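Local coordinates for protein beta-Ala-His dipeptidase (Homo sapiens, PDB 3DLJ) that catalyses the hydrolysis of Xaa-His dipeptides, above all carnosine and anserine, as a secreted enzyme that uses two zinc ions per subunit, at residues A[67-72]-A[93-98]; A[255-260]-A[374-379]; A[391-396]-A[428-433]. All blocks are in the same frame, centred on the assembly; numbering follows the deposited sequence.

Contact 1. Residues A[67-72]-A[93-98]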
ATOM      1  N   GLY A  67      -7.210  26.113   7.867  1.00 34.89           N
ATOM      2  CA  GLY A  67      -7.725  26.398   9.193  1.00 34.39           C
ATOM      3  C   GLY A  67      -7.306  25.454  10.298  1.00 34.38           C
ATOM      4  O   GLY A  67      -7.712  25.633  11.434  1.00 34.90           O
ATOM      5  N   ALA A  68      -6.494  24.451   9.967  1.00 34.31           N
ATOM      6  CA  ALA A  68      -6.040  23.444  10.934  1.00 34.25           C
ATOM      7  C   ALA A  68      -4.904  23.947  11.843  1.00 34.67           C
ATOM      8  O   ALA A  68      -4.024  24.704  11.394  1.00 34.32           O
ATOM      9  CB  ALA A  68      -5.604  22.172  10.200  1.00 33.75           C
ATOM     10  N   ARG A  69      -4.952  23.552  13.121  1.00 34.77           N
ATOM     11  CA  ARG A  69      -3.771  23.600  13.999  1.00 35.11           C
ATOM     12  C   ARG A  69      -2.834  22.488  13.498  1.00 35.30           C
ATOM     13  O   ARG A  69      -3.222  21.327  13.467  1.00 34.59           O
ATOM     14  CB  ARG A  69      -4.146  23.397  15.482  1.00 34.61           C
ATOM     15  CG  ARG A  69      -2.980  23.584  16.475  1.00 34.79           C
ATOM     16  CD  ARG A  69      -3.313  23.204  17.940  1.00 34.86           C
ATOM     17  NE  ARG A  69      -3.663  21.794  18.119  1.00 36.36           N
ATOM     18  CZ  ARG A  69      -2.802  20.768  18.081  1.00 41.05           C
ATOM     19  NH1 ARG A  69      -1.498  20.970  17.853  1.00 42.00           N
ATOM     20  NH2 ARG A  69      -3.245  19.518  18.245  1.00 39.69           N
ATOM     21  N   VAL A  70      -1.619  22.856  13.080  1.00 36.23           N
ATOM     22  CA  VAL A  70      -0.679  21.897  12.475  1.00 37.00           C
ATOM     23  C   VAL A  70       0.594  21.745  13.300  1.00 38.22           C
ATOM     24  O   VAL A  70       1.236  22.738  13.641  1.00 38.56           O
ATOM     25  CB  VAL A  70      -0.255  22.322  11.040  1.00 36.82           C
ATOM     26  CG1 VAL A  70       0.721  21.285  10.427  1.00 35.78           C
ATOM     27  CG2 VAL A  70      -1.476  22.525  10.148  1.00 35.37           C
ATOM     28  N   ALA A  71       0.962  20.510  13.621  1.00 39.09           N
ATOM     29  CA  ALA A  71       2.289  20.259  14.185  1.00 40.29           C
ATOM     30  C   ALA A  71       3.087  19.338  13.259  1.00 40.82           C
ATOM     31  O   ALA A  71       2.602  18.265  12.895  1.00 40.86           O
ATOM     32  CB  ALA A  71       2.190  19.656  15.587  1.00 40.42           C
ATOM     33  N   SER A  72       4.287  19.772  12.867  1.00 41.18           N
ATOM     34  CA  SER A  72       5.210  18.916  12.135  1.00 42.19           C
ATOM     35  C   SER A  72       6.226  18.416  13.153  1.00 42.55           C
ATOM     36  O   SER A  72       7.093  19.173  13.606  1.00 42.86           O
ATOM     37  CB  SER A  72       5.906  19.676  11.000  1.00 42.53           C
ATOM     38  OG  SER A  72       4.980  20.480  10.271  1.00 45.01           O
ATOM     39  N   LEU A  93       0.862  16.204  12.419  1.00 34.28           N
ATOM     40  CA  LEU A  93      -0.251  15.930  13.317  1.00 34.30           C
ATOM     41  C   LEU A  93      -1.129  17.168  13.387  1.00 34.51           C
ATOM     42  O   LEU A  93      -0.787  18.126  14.093  1.00 34.56           O
ATOM     43  CB  LEU A  93       0.253  15.561  14.712  1.00 33.85           C
ATOM     44  CG  LEU A  93       0.985  14.227  14.915  1.00 32.60           C
ATOM     45  CD1 LEU A  93       1.310  14.080  16.390  1.00 30.77           C
ATOM     46  CD2 LEU A  93       0.141  13.064  14.452  1.00 29.92           C
ATOM     47  N   ALA A  94      -2.252  17.139  12.664  1.00 34.74           N
ATOM     48  CA  ALA A  94      -3.107  18.326  12.478  1.00 35.21           C
ATOM     49  C   ALA A  94      -4.543  18.124  12.961  1.00 35.94           C
ATOM     50  O   ALA A  94      -5.097  17.033  12.819  1.00 35.75           O
ATOM     51  CB  ALA A  94      -3.097  18.747  11.015  1.00 35.12           C
ATOM     52  N   GLU A  95      -5.134  19.171  13.549  1.00 36.88           N
ATOM     53  CA  GLU A  95      -6.544  19.148  13.961  1.00 37.48           C
ATOM     54  C   GLU A  95      -7.336  20.317  13.360  1.00 37.27           C
ATOM     55  O   GLU A  95      -6.919  21.468  13.437  1.00 37.25           O
ATOM     56  CB  GLU A  95      -6.716  19.040  15.506  1.00 37.28           C
ATOM     57  CG  GLU A  95      -6.809  20.340  16.320  1.00 38.12           C
ATOM     58  CD  GLU A  95      -6.927  20.121  17.850  1.00 38.77           C
ATOM     59  OE1 GLU A  95      -6.055  20.594  18.616  1.00 38.26           O
ATOM     60  OE2 GLU A  95      -7.907  19.490  18.301  1.00 41.93           O
ATOM     61  N   LEU A  96      -8.479  20.000  12.759  1.00 37.52           N
ATOM     62  CA  LEU A  96      -9.394  20.999  12.235  1.00 37.80           C
ATOM     63  C   LEU A  96     -10.712  20.961  13.016  1.00 37.67           C
ATOM     64  O   LEU A  96     -11.599  20.154  12.722  1.00 37.81           O
ATOM     65  CB  LEU A  96      -9.637  20.769  10.739  1.00 37.89           C
ATOM     66  CG  LEU A  96     -10.553  21.738   9.981  1.00 38.55           C
ATOM     67  CD1 LEU A  96     -10.012  23.155   9.944  1.00 38.41           C
ATOM     68  CD2 LEU A  96     -10.741  21.215   8.579  1.00 38.23           C
ATOM     69  N   GLY A  97     -10.821  21.837  14.013  1.00 37.19           N
ATOM     70  CA  GLY A  97     -11.962  21.842  14.926  1.00 36.60           C
ATOM     71  C   GLY A  97     -11.751  20.969  16.158  1.00 36.00           C
ATOM     72  O   GLY A  97     -11.186  19.866  16.069  1.00 36.29           O
ATOM     73  N   SER A  98     -12.208  21.478  17.300  1.00 35.10           N
ATOM     74  CA  SER A  98     -12.227  20.774  18.583  1.00 34.88           C
ATOM     75  C   SER A  98     -13.564  21.037  19.292  1.00 34.73           C
ATOM     76  O   SER A  98     -13.624  21.137  20.520  1.00 34.66           O
ATOM     77  CB  SER A  98     -11.096  21.285  19.458  1.00 34.87           C
ATOM     78  OG  SER A  98      -9.869  20.743  19.019  1.00 37.29           O
TER
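Arg69 and Glu95 form a salt bridge between antiparallel neighbours, strand 69-73 and strand 91-96. The two strands lie at one margin of the mixed six-stranded sheet whose strand 104-110 carries the zinc ligand His110. Arg69 CB sits 3.9 Å from the backbone oxygen Glu95 O. Further out, Arg69 CD comes 3.8 Å from Glu95 OE1. The chain then bends at chi3 (62°), which places NE for its bond. Arg69 NE donates to Glu95 OE1 at 2.7 Å, on the anti lone pair. Arg69 CZ lies 3.3 Å from the same Glu95 OE1. Arg69 NH2 also reaches Glu95 OE1, at 3.0 Å, from above the carboxylate plane. Two donors thus grip one oxygen side-on. That oxygen lies in the guanidinium plane, while the carboxylate plane is turned 86° against the guanidinium plane. On the other face of the strand pair, Val70 CG2 rests 4.2 Å from Ala94 CB, and both side chains also touch Leu63 of helix 46-65. Two hydrogen-bonded backbone pairs, Arg69 with Glu95 and Ala71 with Leu93, fix the register. In the second pair, Leu93 N donates to Ala71 O at 2.7 Å, almost straight at 175°.

Contact 2. Residues A[255-260]-A[374-379]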
ATOM      1  N   VAL A 255      19.272 -20.197  -7.604  1.00 31.69           N
ATOM      2  CA  VAL A 255      18.233 -20.594  -8.531  1.00 31.32           C
ATOM      3  C   VAL A 255      17.546 -21.919  -8.134  1.00 31.97           C
ATOM      4  O   VAL A 255      16.324 -22.081  -8.303  1.00 32.01           O
ATOM      5  CB  VAL A 255      18.774 -20.626 -10.005  1.00 32.76           C
ATOM      6  CG1 VAL A 255      17.828 -21.363 -10.908  1.00 29.56           C
ATOM      7  CG2 VAL A 255      19.024 -19.193 -10.507  1.00 30.96           C
ATOM      8  N   ALA A 256      18.326 -22.855  -7.607  1.00 31.82           N
ATOM      9  CA  ALA A 256      17.769 -24.091  -7.086  1.00 32.35           C
ATOM     10  C   ALA A 256      16.952 -23.840  -5.802  1.00 32.88           C
ATOM     11  O   ALA A 256      15.908 -24.445  -5.604  1.00 33.40           O
ATOM     12  CB  ALA A 256      18.870 -25.110  -6.838  1.00 31.42           C
ATOM     13  N   LEU A 257      17.439 -22.961  -4.927  1.00 33.30           N
ATOM     14  CA  LEU A 257      16.680 -22.554  -3.736  1.00 32.61           C
ATOM     15  C   LEU A 257      15.364 -21.885  -4.076  1.00 32.50           C
ATOM     16  O   LEU A 257      14.327 -22.271  -3.567  1.00 33.07           O
ATOM     17  CB  LEU A 257      17.520 -21.627  -2.846  1.00 32.71           C
ATOM     18  CG  LEU A 257      18.677 -22.356  -2.156  1.00 31.50           C
ATOM     19  CD1 LEU A 257      19.659 -21.359  -1.608  1.00 28.29           C
ATOM     20  CD2 LEU A 257      18.147 -23.287  -1.060  1.00 32.64           C
ATOM     21  N   LEU A 258      15.413 -20.881  -4.935  1.00 33.23           N
ATOM     22  CA  LEU A 258      14.210 -20.186  -5.399  1.00 34.07           C
ATOM     23  C   LEU A 258      13.237 -21.089  -6.159  1.00 34.73           C
ATOM     24  O   LEU A 258      12.019 -20.937  -6.033  1.00 36.01           O
ATOM     25  CB  LEU A 258      14.610 -18.994  -6.284  1.00 33.64           C
ATOM     26  CG  LEU A 258      15.426 -17.864  -5.636  1.00 34.21           C
ATOM     27  CD1 LEU A 258      15.764 -16.777  -6.682  1.00 31.45           C
ATOM     28  CD2 LEU A 258      14.708 -17.268  -4.412  1.00 32.18           C
ATOM     29  N   GLY A 259      13.774 -22.022  -6.948  1.00 34.32           N
ATOM     30  CA  GLY A 259      12.967 -22.959  -7.701  1.00 34.58           C
ATOM     31  C   GLY A 259      12.298 -24.054  -6.893  1.00 34.97           C
ATOM     32  O   GLY A 259      11.483 -24.795  -7.422  1.00 35.96           O
ATOM     33  N   SER A 260      12.638 -24.152  -5.613  1.00 34.86           N
ATOM     34  CA  SER A 260      12.113 -25.178  -4.715  1.00 34.58           C
ATOM     35  C   SER A 260      10.866 -24.725  -3.918  1.00 34.11           C
ATOM     36  O   SER A 260      10.335 -25.482  -3.121  1.00 33.06           O
ATOM     37  CB  SER A 260      13.223 -25.573  -3.726  1.00 34.16           C
ATOM     38  OG  SER A 260      13.307 -24.603  -2.671  1.00 35.51           O
ATOM     39  N   ASP A 374      17.307 -27.525   4.131  1.00 38.11           N
ATOM     40  CA  ASP A 374      17.232 -28.889   3.606  1.00 39.03           C
ATOM     41  C   ASP A 374      17.567 -28.973   2.097  1.00 38.65           C
ATOM     42  O   ASP A 374      18.295 -29.878   1.665  1.00 39.02           O
ATOM     43  CB  ASP A 374      15.885 -29.540   3.947  1.00 39.73           C
ATOM     44  CG  ASP A 374      15.797 -29.986   5.418  1.00 44.29           C
ATOM     45  OD1 ASP A 374      16.813 -29.911   6.150  1.00 48.16           O
ATOM     46  OD2 ASP A 374      14.709 -30.426   5.856  1.00 49.02           O
ATOM     47  N   VAL A 375      17.060 -28.033   1.303  1.00 37.91           N
ATOM     48  CA  VAL A 375      17.397 -27.995  -0.124  1.00 37.16           C
ATOM     49  C   VAL A 375      18.887 -27.715  -0.320  1.00 37.71           C
ATOM     50  O   VAL A 375      19.560 -28.385  -1.105  1.00 37.99           O
ATOM     51  CB  VAL A 375      16.541 -26.962  -0.904  1.00 36.76           C
ATOM     52  CG1 VAL A 375      17.087 -26.741  -2.353  1.00 35.24           C
ATOM     53  CG2 VAL A 375      15.083 -27.401  -0.921  1.00 36.95           C
ATOM     54  N   PHE A 376      19.390 -26.696   0.366  1.00 37.97           N
ATOM     55  CA  PHE A 376      20.792 -26.327   0.238  1.00 38.38           C
ATOM     56  C   PHE A 376      21.752 -27.454   0.657  1.00 38.82           C
ATOM     57  O   PHE A 376      22.752 -27.713  -0.018  1.00 38.27           O
ATOM     58  CB  PHE A 376      21.085 -25.077   1.044  1.00 37.30           C
ATOM     59  CG  PHE A 376      22.432 -24.493   0.774  1.00 37.61           C
ATOM     60  CD1 PHE A 376      22.699 -23.861  -0.441  1.00 38.10           C
ATOM     61  CD2 PHE A 376      23.451 -24.573   1.746  1.00 37.71           C
ATOM     62  CE1 PHE A 376      23.940 -23.303  -0.685  1.00 38.48           C
ATOM     63  CE2 PHE A 376      24.694 -24.029   1.508  1.00 35.73           C
ATOM     64  CZ  PHE A 376      24.940 -23.383   0.291  1.00 38.80           C
ATOM     65  N   SER A 377      21.445 -28.125   1.757  1.00 39.84           N
ATOM     66  CA  SER A 377      22.369 -29.128   2.266  1.00 41.37           C
ATOM     67  C   SER A 377      22.514 -30.302   1.282  1.00 41.93           C
ATOM     68  O   SER A 377      23.614 -30.811   1.106  1.00 42.51           O
ATOM     69  CB  SER A 377      21.994 -29.568   3.688  1.00 41.37           C
ATOM     70  OG  SER A 377      21.175 -30.720   3.664  1.00 43.14           O
ATOM     71  N   LYS A 378      21.417 -30.687   0.620  1.00 42.56           N
ATOM     72  CA  LYS A 378      21.407 -31.719  -0.440  1.00 43.28           C
ATOM     73  C   LYS A 378      22.291 -31.422  -1.655  1.00 43.37           C
ATOM     74  O   LYS A 378      22.617 -32.314  -2.443  1.00 43.26           O
ATOM     75  CB  LYS A 378      19.979 -31.985  -0.933  1.00 42.92           C
ATOM     76  CG  LYS A 378      19.185 -32.846   0.013  1.00 45.65           C
ATOM     77  CD  LYS A 378      17.762 -33.028  -0.486  1.00 50.80           C
ATOM     78  CE  LYS A 378      16.798 -33.328   0.677  1.00 52.75           C
ATOM     79  NZ  LYS A 378      16.916 -34.721   1.201  1.00 54.13           N
ATOM     80  N   ARG A 379      22.672 -30.165  -1.809  1.00 43.52           N
ATOM     81  CA  ARG A 379      23.528 -29.764  -2.904  1.00 43.30           C
ATOM     82  C   ARG A 379      25.015 -30.044  -2.662  1.00 43.74           C
ATOM     83  O   ARG A 379      25.791 -30.058  -3.607  1.00 44.06           O
ATOM     84  CB  ARG A 379      23.278 -28.295  -3.221  1.00 42.81           C
ATOM     85  CG  ARG A 379      22.007 -28.142  -4.018  1.00 41.67           C
ATOM     86  CD  ARG A 379      21.771 -26.750  -4.495  1.00 39.68           C
ATOM     87  NE  ARG A 379      22.688 -26.291  -5.534  1.00 34.95           N
ATOM     88  CZ  ARG A 379      22.568 -26.565  -6.827  1.00 38.80           C
ATOM     89  NH1 ARG A 379      23.441 -26.061  -7.697  1.00 35.82           N
ATOM     90  NH2 ARG A 379      21.585 -27.342  -7.257  1.00 39.54           N
TER
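Leu257 CD2 lies 3.8 Å from Val375 CG1, and the two side chains run alongside one another, pointing opposite ways. Leu257 CG is anti to its own carbonyl carbon (chi1 -70°), which carries it across to the other helix. The same CD2 methyl of Leu257 is 4.0 Å from Phe376 CB. Leu257 CD1 approaches the Phe376 ring obliquely, 4.1 Å from Phe376 CD1. The two methyls of Val375 divide the work. CG1 meets Leu257, and CG2 turns to Ser260. These residues join helix 250-258 to helix 361-377 in the dimerisation (lid) domain of the M20 fold, where helices pack against a beta sheet. Leu257 also touches Val229 and Val231 of strand 216-232 and Met385 of strand 384-397. Ser260 OG stands between its own backbone N and carbonyl carbon (chi1 80°). From there it donates to Leu257 O at 2.7 Å and is hydrogen-bonded to His371 NE2. It also touches Val375 CG2, 3.7 Å from Ser260 OG. An alanine here would probably leave His371 NE2 without this mate and Leu257 O without the hydroxyl donor, though the backbone Ser260 N would still donate to that oxygen. Arg379 NE forms a salt bridge with Asp253. The guanidinium lays one face over Ala256, with Arg379 NH2 3.5 Å from Ala256 CB.

Contact 3. Residues A[391-396]-A[428-433]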
ATOM      1  N   LEU A 391      10.836  -9.045   7.278  1.00 46.50           N
ATOM      2  CA  LEU A 391       9.541  -8.423   7.506  1.00 46.14           C
ATOM      3  C   LEU A 391       8.509  -9.523   7.730  1.00 45.83           C
ATOM      4  O   LEU A 391       8.473 -10.493   6.971  1.00 45.70           O
ATOM      5  CB  LEU A 391       9.200  -7.571   6.297  1.00 46.97           C
ATOM      6  CG  LEU A 391       7.823  -7.069   5.933  1.00 48.17           C
ATOM      7  CD1 LEU A 391       7.251  -6.348   7.092  1.00 51.42           C
ATOM      8  CD2 LEU A 391       8.012  -6.112   4.764  1.00 50.72           C
ATOM      9  N   GLY A 392       7.692  -9.367   8.776  1.00 44.36           N
ATOM     10  CA  GLY A 392       6.719 -10.374   9.179  1.00 43.67           C
ATOM     11  C   GLY A 392       5.505  -9.766   9.848  1.00 43.13           C
ATOM     12  O   GLY A 392       5.556  -9.357  10.999  1.00 42.88           O
ATOM     13  N   LEU A 393       4.409  -9.670   9.111  1.00 42.91           N
ATOM     14  CA  LEU A 393       3.215  -9.006   9.624  1.00 42.31           C
ATOM     15  C   LEU A 393       2.014  -9.920   9.554  1.00 41.33           C
ATOM     16  O   LEU A 393       1.813 -10.618   8.563  1.00 41.37           O
ATOM     17  CB  LEU A 393       2.937  -7.715   8.852  1.00 42.67           C
ATOM     18  CG  LEU A 393       4.106  -6.740   8.611  1.00 44.48           C
ATOM     19  CD1 LEU A 393       3.624  -5.539   7.836  1.00 46.21           C
ATOM     20  CD2 LEU A 393       4.847  -6.274   9.895  1.00 47.07           C
ATOM     21  N   HIS A 394       1.224  -9.911  10.615  1.00 40.29           N
ATOM     22  CA  HIS A 394      -0.017 -10.658  10.656  1.00 39.70           C
ATOM     23  C   HIS A 394      -1.099  -9.981   9.814  1.00 38.38           C
ATOM     24  O   HIS A 394      -1.032  -8.776   9.562  1.00 38.22           O
ATOM     25  CB  HIS A 394      -0.477 -10.847  12.109  1.00 40.40           C
ATOM     26  CG  HIS A 394       0.320 -11.861  12.868  1.00 41.85           C
ATOM     27  ND1 HIS A 394       0.122 -13.220  12.725  1.00 44.81           N
ATOM     28  CD2 HIS A 394       1.331 -11.717  13.759  1.00 43.31           C
ATOM     29  CE1 HIS A 394       0.967 -13.870  13.510  1.00 46.30           C
ATOM     30  NE2 HIS A 394       1.712 -12.981  14.149  1.00 46.56           N
ATOM     31  N   PRO A 395      -2.090 -10.762   9.344  1.00 37.81           N
ATOM     32  CA  PRO A 395      -3.226 -10.167   8.636  1.00 37.04           C
ATOM     33  C   PRO A 395      -4.133  -9.348   9.547  1.00 36.94           C
ATOM     34  O   PRO A 395      -4.094  -9.478  10.774  1.00 36.89           O
ATOM     35  CB  PRO A 395      -3.970 -11.378   8.072  1.00 36.68           C
ATOM     36  CG  PRO A 395      -3.518 -12.506   8.832  1.00 36.89           C
ATOM     37  CD  PRO A 395      -2.182 -12.232   9.402  1.00 36.99           C
ATOM     38  N   TRP A 396      -4.938  -8.499   8.938  1.00 37.09           N
ATOM     39  CA  TRP A 396      -5.808  -7.620   9.666  1.00 37.36           C
ATOM     40  C   TRP A 396      -7.219  -7.804   9.132  1.00 37.98           C
ATOM     41  O   TRP A 396      -7.422  -8.007   7.931  1.00 36.61           O
ATOM     42  CB  TRP A 396      -5.327  -6.177   9.505  1.00 37.42           C
ATOM     43  CG  TRP A 396      -6.320  -5.091   9.946  1.00 38.22           C
ATOM     44  CD1 TRP A 396      -6.391  -4.482  11.177  1.00 38.17           C
ATOM     45  CD2 TRP A 396      -7.341  -4.482   9.144  1.00 36.81           C
ATOM     46  NE1 TRP A 396      -7.397  -3.547  11.189  1.00 38.68           N
ATOM     47  CE2 TRP A 396      -7.997  -3.526   9.956  1.00 39.11           C
ATOM     48  CE3 TRP A 396      -7.767  -4.653   7.822  1.00 35.81           C
ATOM     49  CZ2 TRP A 396      -9.063  -2.735   9.475  1.00 38.74           C
ATOM     50  CZ3 TRP A 396      -8.818  -3.868   7.347  1.00 37.47           C
ATOM     51  CH2 TRP A 396      -9.455  -2.923   8.171  1.00 37.53           C
ATOM     52  N   THR A 428      -1.085  -5.709   2.032  1.00 38.09           N
ATOM     53  CA  THR A 428      -0.917  -5.594   3.472  1.00 39.44           C
ATOM     54  C   THR A 428      -0.952  -4.105   3.765  1.00 41.05           C
ATOM     55  O   THR A 428      -0.327  -3.282   3.050  1.00 42.12           O
ATOM     56  CB  THR A 428       0.448  -6.182   3.887  1.00 39.22           C
ATOM     57  OG1 THR A 428       0.545  -7.514   3.384  1.00 39.85           O
ATOM     58  CG2 THR A 428       0.640  -6.222   5.394  1.00 38.26           C
ATOM     59  N   ILE A 429      -1.711  -3.730   4.778  1.00 41.55           N
ATOM     60  CA  ILE A 429      -1.729  -2.331   5.184  1.00 41.73           C
ATOM     61  C   ILE A 429      -1.282  -2.274   6.635  1.00 41.87           C
ATOM     62  O   ILE A 429      -2.104  -2.284   7.552  1.00 42.54           O
ATOM     63  CB  ILE A 429      -3.075  -1.683   4.879  1.00 41.85           C
ATOM     64  CG1 ILE A 429      -3.258  -1.686   3.360  1.00 41.89           C
ATOM     65  CG2 ILE A 429      -3.118  -0.233   5.402  1.00 42.34           C
ATOM     66  CD1 ILE A 429      -4.677  -1.808   2.871  1.00 43.15           C
ATOM     67  N   PRO A 430       0.051  -2.285   6.846  1.00 41.82           N
ATOM     68  CA  PRO A 430       0.652  -2.448   8.155  1.00 41.41           C
ATOM     69  C   PRO A 430       0.110  -1.419   9.112  1.00 41.50           C
ATOM     70  O   PRO A 430      -0.043  -1.705  10.299  1.00 41.34           O
ATOM     71  CB  PRO A 430       2.131  -2.147   7.899  1.00 42.08           C
ATOM     72  CG  PRO A 430       2.345  -2.414   6.479  1.00 41.61           C
ATOM     73  CD  PRO A 430       1.067  -2.120   5.786  1.00 42.06           C
ATOM     74  N   ILE A 431      -0.161  -0.219   8.584  1.00 41.20           N
ATOM     75  CA  ILE A 431      -0.658   0.914   9.375  1.00 40.66           C
ATOM     76  C   ILE A 431      -2.009   0.606  10.003  1.00 39.82           C
ATOM     77  O   ILE A 431      -2.281   1.020  11.124  1.00 39.04           O
ATOM     78  CB  ILE A 431      -0.686   2.212   8.516  1.00 41.23           C
ATOM     79  CG1 ILE A 431       0.746   2.746   8.303  1.00 42.22           C
ATOM     80  CG2 ILE A 431      -1.613   3.264   9.104  1.00 39.58           C
ATOM     81  CD1 ILE A 431       1.406   3.326   9.547  1.00 43.27           C
ATOM     82  N   ALA A 432      -2.830  -0.153   9.287  1.00 39.73           N
ATOM     83  CA  ALA A 432      -4.138  -0.577   9.788  1.00 40.48           C
ATOM     84  C   ALA A 432      -3.986  -1.400  11.068  1.00 41.86           C
ATOM     85  O   ALA A 432      -4.653  -1.132  12.073  1.00 42.62           O
ATOM     86  CB  ALA A 432      -4.883  -1.354   8.716  1.00 39.55           C
ATOM     87  N   LYS A 433      -3.079  -2.380  11.022  1.00 43.49           N
ATOM     88  CA  LYS A 433      -2.715  -3.227  12.154  1.00 44.55           C
ATOM     89  C   LYS A 433      -2.159  -2.396  13.321  1.00 45.50           C
ATOM     90  O   LYS A 433      -2.605  -2.537  14.458  1.00 45.00           O
ATOM     91  CB  LYS A 433      -1.697  -4.278  11.674  1.00 44.81           C
ATOM     92  CG  LYS A 433      -1.496  -5.493  12.578  1.00 45.48           C
ATOM     93  CD  LYS A 433      -2.787  -6.269  12.754  1.00 45.26           C
ATOM     94  CE  LYS A 433      -2.520  -7.713  13.033  1.00 45.68           C
ATOM     95  NZ  LYS A 433      -3.794  -8.367  13.468  1.00 46.94           N
TER
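Trp396 and Ala432 make a CH-pi contact. Ala432 CB stands over one face of the indole, 4.0 Å from the centroid of the five-membered ring of Trp396. It is only 8° off the ring normal, so the methyl carbon sits almost squarely above the ring. The pair is buried, and the indole also touches Val443 and Leu445.

Further apolar contacts lie along the strand. Leu393 CD1 meets the ring of Pro430, with Pro430 CG at 3.6 Å. The two side chains cross obliquely. Leu393 CD1 also comes 3.9 Å from Thr428 CG2. The hydroxyl of this threonine is engaged elsewhere, in a hydrogen bond between Thr428 OG1 and Arg222 O of strand 216-232.

The contact joins strand 384-397, part of the five-stranded sheet, to the start of helix 430-438. Ile429 is the N-cap of that helix, and its first turn is closed by Ala432 N donating to Ile429 O. Pro430 brings this turn close to the catalytic centre. Its side chain is about 5 Å from that of Glu177, the probable proton acceptor, and about 8 Å from a bound zinc ion.

Polar contact is made by Lys433. Its chain bends at chi2 (60°), placing CD beside the indole-bearing carbon, with Lys433 CD 4.1 Å from Trp396 CB. Beyond the bend, Lys433 CE passes 3.9 Å from His394 CB. Lys433 NZ then donates to Pro395 O at 2.9 Å. The nitrogen is tilted 23° from the plane of that carbonyl group.

The contacts follow one another along the chain, contact 1 closing before contact 2 opens and contact 2 before contact 3. Contact 1 belongs to the six-stranded sheet that includes the His110 strand. Contact 2 lies on the other side of the chain's centre, with its centre about 54 Å from that of contact 1. Contact 3 sits between them, its centre about 28 Å from that of contact 1 and 29 Å from that of contact 2. Helix 361-377 of contact 2 is followed directly by strand 384-397 of contact 3. None of the three touches another. Contact 3 alone lies near the zinc site, where the two sheet-based parts of the enzyme meet.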